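Local coordinates for OsmC-like protein (Jannaschia sp., PDB 3CJE) that belongs to the OsmC-like family and is probably a hydroperoxide resistance protein that reduces organic or inorganic peroxides through cysteine chemistry, at residues Phe17-Lys22 with Gly69-Val74; Pro61-Phe66 with Val98-Ala103. All coordinates share one frame; numbering follows the deposited sequence. Where two conformers were deposited one is given.

Contact 1 (Phe17-Lys22 with Gly69-Val74)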
loop_
_atom_site.group_PDB
_atom_site.type_symbol
_atom_site.label_atom_id
_atom_site.label_comp_id
_atom_site.label_asym_id
_atom_site.label_seq_id
_atom_site.Cartn_x
_atom_site.Cartn_y
_atom_site.Cartn_z
ATOM N N PHE A 17 4.184 -11.907 2.198
ATOM C CA PHE A 17 4.285 -11.097 3.400
ATOM C C PHE A 17 3.100 -11.376 4.306
ATOM O O PHE A 17 1.983 -11.645 3.851
ATOM C CB PHE A 17 4.290 -9.598 3.071
ATOM C CG PHE A 17 5.633 -9.054 2.676
ATOM C CD1 PHE A 17 6.177 -9.333 1.446
ATOM C CD2 PHE A 17 6.381 -8.269 3.554
ATOM C CE1 PHE A 17 7.441 -8.809 1.083
ATOM C CE2 PHE A 17 7.644 -7.739 3.157
ATOM C CZ PHE A 17 8.146 -8.016 1.951
ATOM N N THR A 18 3.374 -11.283 5.597
ATOM C CA THR A 18 2.332 -11.285 6.598
ATOM C C THR A 18 2.422 -10.057 7.499
ATOM O O THR A 18 3.471 -9.426 7.613
ATOM C CB THR A 18 2.404 -12.529 7.469
ATOM O OG1 THR A 18 3.649 -12.590 8.204
ATOM C CG2 THR A 18 2.245 -13.804 6.602
ATOM N N CYS A 19 1.322 -9.768 8.175
ATOM C CA CYS A 19 1.292 -8.677 9.148
ATOM C C CYS A 19 0.351 -9.074 10.242
ATOM O O CYS A 19 -0.782 -9.464 9.962
ATOM C CB CYS A 19 0.814 -7.416 8.493
ATOM S SG CYS A 19 0.835 -5.968 9.598
ATOM N N ASN A 20 0.841 -9.016 11.468
ATOM C CA ASN A 20 0.004 -9.186 12.631
ATOM C C ASN A 20 -0.107 -7.845 13.316
ATOM O O ASN A 20 0.876 -7.297 13.797
ATOM C CB ASN A 20 0.507 -10.187 13.629
ATOM C CG ASN A 20 -0.542 -10.395 14.739
ATOM O OD1 ASN A 20 -1.678 -10.777 14.440
ATOM N ND2 ASN A 20 -0.223 -9.999 15.953
ATOM N N GLY A 21 -1.314 -7.305 13.320
ATOM C CA GLY A 21 -1.567 -5.996 13.889
ATOM C C GLY A 21 -2.279 -6.092 15.214
ATOM O O GLY A 21 -3.230 -6.883 15.361
ATOM N N LYS A 22 -1.828 -5.293 16.155
ATOM C CA LYS A 22 -2.412 -5.200 17.471
ATOM C C LYS A 22 -2.775 -3.769 17.819
ATOM O O LYS A 22 -1.953 -2.869 17.664
ATOM C CB LYS A 22 -1.450 -5.739 18.514
ATOM C CG LYS A 22 -1.114 -7.194 18.351
ATOM C CD LYS A 22 -0.431 -7.759 19.646
ATOM N N GLY A 69 0.203 -0.754 5.743
ATOM C CA GLY A 69 -0.845 0.192 5.379
ATOM C C GLY A 69 -2.197 -0.454 5.276
ATOM O O GLY A 69 -3.188 0.028 5.795
ATOM N N LEU A 70 -2.255 -1.590 4.584
ATOM C CA LEU A 70 -3.530 -2.302 4.397
ATOM C C LEU A 70 -4.066 -2.754 5.736
ATOM O O LEU A 70 -5.215 -2.519 6.041
ATOM C CB LEU A 70 -3.295 -3.493 3.493
ATOM C CG LEU A 70 -4.532 -4.365 3.293
ATOM C CD1 LEU A 70 -5.808 -3.598 2.786
ATOM C CD2 LEU A 70 -4.170 -5.557 2.401
ATOM N N THR A 71 -3.207 -3.373 6.557
ATOM C CA THR A 71 -3.630 -3.902 7.867
ATOM C C THR A 71 -4.089 -2.745 8.765
ATOM O O THR A 71 -5.142 -2.820 9.422
ATOM C CB THR A 71 -2.507 -4.722 8.508
ATOM O OG1 THR A 71 -2.059 -5.710 7.547
ATOM C CG2 THR A 71 -2.975 -5.407 9.786
ATOM N N GLY A 72 -3.306 -1.672 8.803
ATOM C CA GLY A 72 -3.622 -0.495 9.595
ATOM C C GLY A 72 -4.905 0.190 9.157
ATOM O O GLY A 72 -5.662 0.663 9.987
ATOM N N CYS A 73 -5.147 0.210 7.852
ATOM C CA CYS A 73 -6.371 0.838 7.286
ATOM C C CYS A 73 -7.613 0.069 7.774
ATOM O O CYS A 73 -8.554 0.647 8.328
ATOM C CB CYS A 73 -6.294 0.904 5.775
ATOM S SG CYS A 73 -7.552 2.096 5.095
ATOM N N VAL A 74 -7.572 -1.252 7.654
ATOM C CA VAL A 74 -8.670 -2.112 8.093
ATOM C C VAL A 74 -8.924 -1.921 9.578
ATOM O O VAL A 74 -10.047 -1.707 10.031
ATOM C CB VAL A 74 -8.366 -3.602 7.785
ATOM C CG1 VAL A 74 -9.363 -4.551 8.501
ATOM C CG2 VAL A 74 -8.415 -3.828 6.251
#

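Contact 2 (Pro61-Phe66 with Val98-Ala103)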
loop_
_atom_site.group_PDB
_atom_site.type_symbol
_atom_site.label_atom_id
_atom_site.label_comp_id
_atom_site.label_asym_id
_atom_site.label_seq_id
_atom_site.Cartn_x
_atom_site.Cartn_y
_atom_site.Cartn_z
ATOM N N PRO A 61 11.399 -2.718 3.255
ATOM C CA PRO A 61 11.109 -2.728 1.836
ATOM C C PRO A 61 9.710 -2.214 1.531
ATOM O O PRO A 61 8.825 -2.192 2.394
ATOM C CB PRO A 61 11.207 -4.211 1.435
ATOM C CG PRO A 61 10.880 -4.940 2.690
ATOM C CD PRO A 61 11.349 -4.074 3.837
ATOM N N PRO A 62 9.518 -1.772 0.282
ATOM C CA PRO A 62 8.219 -1.206 -0.080
ATOM C C PRO A 62 7.009 -2.095 0.219
ATOM O O PRO A 62 5.960 -1.608 0.655
ATOM C CB PRO A 62 8.361 -0.986 -1.595
ATOM C CG PRO A 62 9.797 -0.753 -1.815
ATOM C CD PRO A 62 10.488 -1.680 -0.831
ATOM N N LEU A 63 7.106 -3.412 0.010
ATOM C CA LEU A 63 5.919 -4.258 0.226
ATOM C C LEU A 63 5.583 -4.325 1.729
ATOM O O LEU A 63 4.421 -4.621 2.094
ATOM C CB LEU A 63 6.102 -5.659 -0.362
ATOM C CG LEU A 63 6.072 -5.718 -1.902
ATOM C CD1 LEU A 63 6.134 -7.191 -2.369
ATOM C CD2 LEU A 63 4.899 -5.009 -2.460
ATOM N N ALA A 64 6.588 -4.128 2.594
ATOM C CA ALA A 64 6.315 -4.081 4.058
ATOM C C ALA A 64 5.451 -2.872 4.382
ATOM O O ALA A 64 4.518 -2.956 5.174
ATOM C CB ALA A 64 7.636 -4.033 4.918
ATOM N N LEU A 65 5.790 -1.720 3.793
ATOM C CA LEU A 65 4.948 -0.528 3.998
ATOM C C LEU A 65 3.539 -0.782 3.457
ATOM O O LEU A 65 2.555 -0.385 4.085
ATOM C CB LEU A 65 5.595 0.706 3.379
ATOM C CG LEU A 65 6.912 1.204 3.960
ATOM C CD1 LEU A 65 7.271 2.562 3.271
ATOM C CD2 LEU A 65 6.848 1.392 5.426
ATOM N N PHE A 66 3.409 -1.405 2.272
ATOM C CA PHE A 66 2.091 -1.704 1.702
ATOM C C PHE A 66 1.235 -2.560 2.648
ATOM O O PHE A 66 0.093 -2.231 2.941
ATOM C CB PHE A 66 2.238 -2.438 0.366
ATOM C CG PHE A 66 0.949 -2.966 -0.147
ATOM C CD1 PHE A 66 -0.025 -2.118 -0.654
ATOM C CD2 PHE A 66 0.642 -4.329 -0.032
ATOM C CE1 PHE A 66 -1.248 -2.641 -1.106
ATOM C CE2 PHE A 66 -0.593 -4.835 -0.496
ATOM C CZ PHE A 66 -1.522 -3.977 -1.008
ATOM N N VAL A 98 -0.465 -11.684 2.304
ATOM C CA VAL A 98 -0.545 -11.343 0.897
ATOM C C VAL A 98 0.528 -12.140 0.132
ATOM O O VAL A 98 1.678 -12.208 0.556
ATOM C CB VAL A 98 -0.390 -9.829 0.636
ATOM C CG1 VAL A 98 -0.600 -9.505 -0.864
ATOM C CG2 VAL A 98 -1.399 -9.020 1.503
ATOM N N VAL A 99 0.134 -12.723 -0.988
ATOM C CA VAL A 99 0.981 -13.529 -1.843
ATOM C C VAL A 99 0.965 -12.919 -3.241
ATOM O O VAL A 99 -0.096 -12.658 -3.805
ATOM C CB VAL A 99 0.544 -15.003 -1.933
ATOM C CG1 VAL A 99 1.540 -15.803 -2.791
ATOM C CG2 VAL A 99 0.393 -15.573 -0.519
ATOM N N TRP A 100 2.165 -12.719 -3.789
ATOM C CA TRP A 100 2.367 -12.345 -5.167
ATOM C C TRP A 100 3.216 -13.397 -5.855
ATOM O O TRP A 100 3.875 -14.187 -5.209
ATOM C CB TRP A 100 3.143 -11.024 -5.283
ATOM C CG TRP A 100 2.502 -9.784 -4.721
ATOM C CD1 TRP A 100 1.715 -8.886 -5.404
ATOM C CD2 TRP A 100 2.607 -9.292 -3.396
ATOM N NE1 TRP A 100 1.336 -7.864 -4.572
ATOM C CE2 TRP A 100 1.841 -8.087 -3.326
ATOM C CE3 TRP A 100 3.247 -9.751 -2.222
ATOM C CZ2 TRP A 100 1.780 -7.305 -2.169
ATOM C CZ3 TRP A 100 3.130 -9.010 -1.066
ATOM C CH2 TRP A 100 2.407 -7.781 -1.039
ATOM N N ASP A 101 3.260 -13.340 -7.171
ATOM C CA ASP A 101 4.201 -14.181 -7.882
ATOM C C ASP A 101 4.877 -13.432 -8.996
ATOM O O ASP A 101 4.406 -12.385 -9.457
ATOM C CB ASP A 101 3.531 -15.435 -8.391
ATOM C CG ASP A 101 2.263 -15.145 -9.180
ATOM O OD1 ASP A 101 2.242 -14.139 -9.897
ATOM O OD2 ASP A 101 1.301 -15.934 -9.093
ATOM N N TRP A 102 6.021 -13.973 -9.392
ATOM C CA TRP A 102 6.787 -13.411 -10.488
ATOM C C TRP A 102 7.117 -14.461 -11.533
ATOM O O TRP A 102 7.129 -15.677 -11.246
ATOM C CB TRP A 102 8.052 -12.684 -9.986
ATOM C CG TRP A 102 9.320 -13.564 -9.812
ATOM C CD1 TRP A 102 10.239 -13.915 -10.782
ATOM C CD2 TRP A 102 9.784 -14.139 -8.593
ATOM N NE1 TRP A 102 11.225 -14.689 -10.224
ATOM C CE2 TRP A 102 10.958 -14.843 -8.884
ATOM C CE3 TRP A 102 9.289 -14.147 -7.283
ATOM C CZ2 TRP A 102 11.655 -15.559 -7.898
ATOM C CZ3 TRP A 102 9.983 -14.834 -6.299
ATOM C CH2 TRP A 102 11.158 -15.530 -6.616
ATOM N N ALA A 103 7.461 -13.979 -12.725
ATOM C CA ALA A 103 7.948 -14.815 -13.801
ATOM C C ALA A 103 8.986 -14.032 -14.590
ATOM O O ALA A 103 8.891 -12.822 -14.745
ATOM C CB ALA A 103 6.803 -15.263 -14.699
#

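Contact 1 (Phe17-Lys22 with Gly69-Val74)
Cys19 on strand 13-24 meets Thr71 on helix 62-81, and this pair carries almost the whole contact, in the buried layer where the long helix packs on the antiparallel sheet of the OsmC-like fold. The van der Waals part is gathered round the thiol. Cys19 SG rests alongside the beta-branched end of Thr71, 3.7 Å from Thr71 CB and 3.9 Å from Thr71 CG2. With SG anti to the backbone N (chi1 -177°), the sulfur reaches out of the strand along the flank of the threonine.

The hydroxyl of Thr71 takes part as a packing atom: Thr71 OG1 is 3.5 Å from Cys19 CB and 3.6 Å from Cys19 SG. Its polar need is met within the helix, by a hydrogen bond with Ile67 O one turn earlier. A chi1 of -52° sets OG1 beside the threonine's own N and leaves CG2 anti to that N, directed at the strand.

Backbone closeness supplies the rest. Gly21 has no side chain, and here the backbones of the two segments come closest, Gly21 CA to Thr71 CA being 6.7 Å; the methyl Thr71 CG2 stands 4.3 Å from Gly21 N. Beyond the pair, Cys19 also packs on Leu31, Val33 and Ile67, and Thr71 on Cys96 of strand 93-105.

The chemistry is thus that of a small-residue interface: a thiol, a methyl and a hydroxyl already bonded to its own helix let helix and sheet approach closely without a directional bond between them.

Contact 2 (Pro61-Phe66 with Val98-Ala103)
Leu63 and Phe66, one turn apart on helix 62-81, close on the indole of Trp100 from strand 93-105: a helix-on-sheet contact of the OsmC-like alpha+beta fold. The tight part is the six-membered ring of Trp100. Leu63 CD1 lies over one face in a CH-pi contact, 3.9 Å from the ring centroid and 17° off the ring normal, with Trp100 CZ3 its nearest atom at 3.7 Å. Leu63 CD2 follows the same ring toward its other end, 3.9 Å from Trp100 CZ2. The opposite face is taken by Val98 CG1, two residues earlier on the strand and offset toward the rim, so the indole lies sandwiched between a leucine and a valine methyl.

Phe66 comes in at the edge. Its CD2 lies in the plane of the indole, and Phe66 CE2 is 3.8 Å from Trp100 CZ2, the two side chains slanting past each other. With CG anti to the backbone N (chi1 170°), the Phe66 ring extends from the helix to that edge; it also packs on Phe116 of strand 108-121.

Beyond Trp100 the contact loosens. The strand carries on past the start of the helix, and Trp102 and Ala103 lie on the surface of the dimer, Trp102 resting on Ala13. Pro61, the N-cap residue, is partly exposed and packs on Phe43.

The packed part is also covered by the second subunit, whose Leu144 touches both Leu63 and Phe66 and whose Phe143 meets the Trp100 ring edge-to-face. There the indole nitrogen is satisfied across the dimer interface: Trp100 NE1 is hydrogen-bonded to OG1 of Thr147 of the second subunit.

Overall arrangement
From the N terminus, strand 13-24 supplies 17-22; 61-66 then opens helix 62-81, and 69-74 on the same helix closes the loop of contact 1 over 46 intervening residues. Contact 2 starts inside that loop and closes beyond it, at 98-103, so the two cross. Both set helix 62-81 on the same sheet, on the neighbouring strands 13-24 and 93-105, with centres about 13 Å apart. Phe17 links them: its O probably accepts a hydrogen bond from Val98 N (2.9 Å), and its ring packs on Leu63, Ala64 and Trp100. Contact 1 sits nearer the chain's centre, and both touch the second subunit.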